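HcgC (Methanococcus maripaludis S2, PDB 5O4M) is a methyltransferase of FeGP cofactor biosynthesis that probably transfers a methyl group from S-adenosylmethionine to a pyridinol precursor of the cofactor. Local coordinates at residues 12-17 against 226-231. Sequence-based numbering, arbitrary orientation.
Sequences TRSKIK and NMSAIT
Ser228 OG donates to Ser14 O (2.6 Å), in the carbonyl plane and on a lone pair, and accepts from Lys17 NZ at 2.8 Å. The site lies where strand 10-13 runs out into a loop and strand 230-234 begins, the two being antiparallel neighbours in a three-stranded sheet. Lys17 NZ also donates to Ser14 O, so ammonium, hydroxyl and carbonyl form a closed triangle. A bend at chi2 (-48°) folds the lysine chain back toward that carbonyl, its CD passing 3.6 Å from Ser228 CA; a methionine in place of Lys17 would probably leave Ser228 OG and Ser14 O without their shared cationic donor.

Serine suits position 14 because its short hydroxyl can accept from the backbone N-H of Ile230, nearly straight at 168°, and still donate to Ile16 O. Ser14 N completes the pairing with Ile230 O at 2.8 Å. Ile16 O accepts a second hydrogen bond from Ala229 N; the small Ala229 CB lies against the 14-16 loop, with Ile185 of helix 177-193 beside it and Ile21 of helix 18-37, for which Lys17 is the N-cap residue.

Farther out, Arg13 and Thr231 form a non-hydrogen-bonded pair, their side chains alongside each other, while Asn204 holds Thr231 OG1. The Arg13 guanidinium has Ser228 OG over one face, and Met227, crossing at about a right angle, brings its CE 3.3 Å from Arg13 NH1.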
loop_
_atom_site.group_PDB
_atom_site.type_symbol
_atom_site.label_atom_id
_atom_site.label_comp_id
_atom_site.label_asym_id
_atom_site.label_seq_id
_atom_site.Cartn_x
_atom_site.Cartn_y
_atom_site.Cartn_z
ATOM N N THR A 12 23.905 0.079 -0.909
ATOM C CA THR A 12 23.819 -0.382 -2.276
ATOM C C THR A 12 23.113 0.640 -3.120
ATOM O O THR A 12 21.969 0.984 -2.841
ATOM C CB THR A 12 23.067 -1.734 -2.310
ATOM O OG1 THR A 12 23.703 -2.636 -1.405
ATOM C CG2 THR A 12 23.019 -2.354 -3.697
ATOM N N ARG A 13 23.795 1.126 -4.143
ATOM C CA ARG A 13 23.245 2.104 -5.065
ATOM C C ARG A 13 22.820 1.302 -6.273
ATOM O O ARG A 13 23.607 0.510 -6.769
ATOM C CB ARG A 13 24.283 3.177 -5.454
ATOM C CG ARG A 13 24.541 4.191 -4.373
ATOM C CD ARG A 13 25.922 4.832 -4.395
ATOM N NE ARG A 13 26.589 4.817 -5.713
ATOM C CZ ARG A 13 26.713 5.842 -6.562
ATOM N NH1 ARG A 13 26.206 7.037 -6.262
ATOM N NH2 ARG A 13 27.343 5.679 -7.719
ATOM N N SER A 14 21.577 1.463 -6.747
ATOM C CA SER A 14 21.112 0.694 -7.903
ATOM C C SER A 14 21.909 0.963 -9.188
ATOM O O SER A 14 22.326 2.104 -9.447
ATOM C CB SER A 14 19.634 0.966 -8.178
ATOM O OG SER A 14 19.428 2.280 -8.647
ATOM N N LYS A 15 22.115 -0.085 -9.976
ATOM C CA LYS A 15 22.818 -0.012 -11.275
ATOM C C LYS A 15 21.913 0.783 -12.223
ATOM O O LYS A 15 22.388 1.577 -13.024
ATOM C CB LYS A 15 23.098 -1.416 -11.837
ATOM C CG LYS A 15 24.111 -2.167 -11.009
ATOM C CD LYS A 15 24.361 -3.559 -11.533
ATOM C CE LYS A 15 24.878 -4.509 -10.469
ATOM N NZ LYS A 15 26.225 -4.143 -9.927
ATOM N N ILE A 16 20.598 0.564 -12.119
ATOM C CA ILE A 16 19.602 1.280 -12.916
ATOM C C ILE A 16 19.604 2.757 -12.442
ATOM O O ILE A 16 19.465 3.048 -11.256
ATOM C CB ILE A 16 18.209 0.602 -12.781
ATOM C CG1 ILE A 16 18.206 -0.709 -13.600
ATOM C CG2 ILE A 16 17.052 1.530 -13.215
ATOM C CD1 ILE A 16 17.012 -1.686 -13.322
ATOM N N LYS A 17 19.765 3.684 -13.359
ATOM C CA LYS A 17 19.803 5.106 -13.048
ATOM C C LYS A 17 18.545 5.657 -13.497
ATOM O O LYS A 17 17.929 5.043 -14.320
ATOM C CB LYS A 17 20.969 5.832 -13.767
ATOM C CG LYS A 17 22.318 5.219 -13.645
ATOM C CD LYS A 17 22.671 4.854 -12.252
ATOM C CE LYS A 17 24.113 4.415 -12.132
ATOM N NZ LYS A 17 24.460 4.061 -10.726
ATOM N N ASN A 226 21.641 10.950 -14.049
ATOM C CA ASN A 226 22.702 9.941 -13.968
ATOM C C ASN A 226 22.742 9.288 -12.575
ATOM O O ASN A 226 23.455 8.309 -12.375
ATOM C CB ASN A 226 24.077 10.540 -14.235
ATOM C CG ASN A 226 24.372 10.846 -15.681
ATOM O OD1 ASN A 226 24.060 10.072 -16.581
ATOM N ND2 ASN A 226 25.091 11.931 -15.930
ATOM N N MET A 227 21.988 9.819 -11.627
ATOM C CA MET A 227 21.938 9.303 -10.275
ATOM C C MET A 227 21.247 7.914 -10.257
ATOM O O MET A 227 20.330 7.653 -11.037
ATOM C CB MET A 227 21.126 10.331 -9.415
ATOM C CG MET A 227 21.358 10.311 -7.908
ATOM S SD MET A 227 23.063 10.733 -7.486
ATOM C CE MET A 227 23.636 9.005 -6.793
ATOM N N SER A 228 21.697 7.025 -9.362
ATOM C CA SER A 228 21.107 5.705 -9.168
ATOM C C SER A 228 19.679 5.993 -8.802
ATOM O O SER A 228 19.417 6.951 -8.055
ATOM C CB SER A 228 21.753 4.957 -8.013
ATOM O OG SER A 228 22.982 4.425 -8.432
ATOM N N ALA A 229 18.746 5.215 -9.315
ATOM C CA ALA A 229 17.367 5.481 -8.969
ATOM C C ALA A 229 17.118 5.265 -7.476
ATOM O O ALA A 229 16.327 6.008 -6.860
ATOM C CB ALA A 229 16.451 4.596 -9.778
ATOM N N ILE A 230 17.778 4.255 -6.887
ATOM C CA ILE A 230 17.586 3.927 -5.475
ATOM C C ILE A 230 18.868 3.591 -4.764
ATOM O O ILE A 230 19.772 3.014 -5.345
ATOM C CB ILE A 230 16.572 2.724 -5.372
ATOM C CG1 ILE A 230 15.164 3.133 -5.872
ATOM C CG2 ILE A 230 16.477 2.154 -3.927
ATOM C CD1 ILE A 230 14.202 2.029 -6.105
ATOM N N THR A 231 18.930 3.964 -3.489
ATOM C CA THR A 231 20.047 3.712 -2.601
ATOM C C THR A 231 19.436 3.008 -1.396
ATOM O O THR A 231 18.477 3.503 -0.825
ATOM C CB THR A 231 20.839 4.974 -2.265
ATOM O OG1 THR A 231 21.292 5.532 -3.497
ATOM C CG2 THR A 231 22.045 4.669 -1.338
#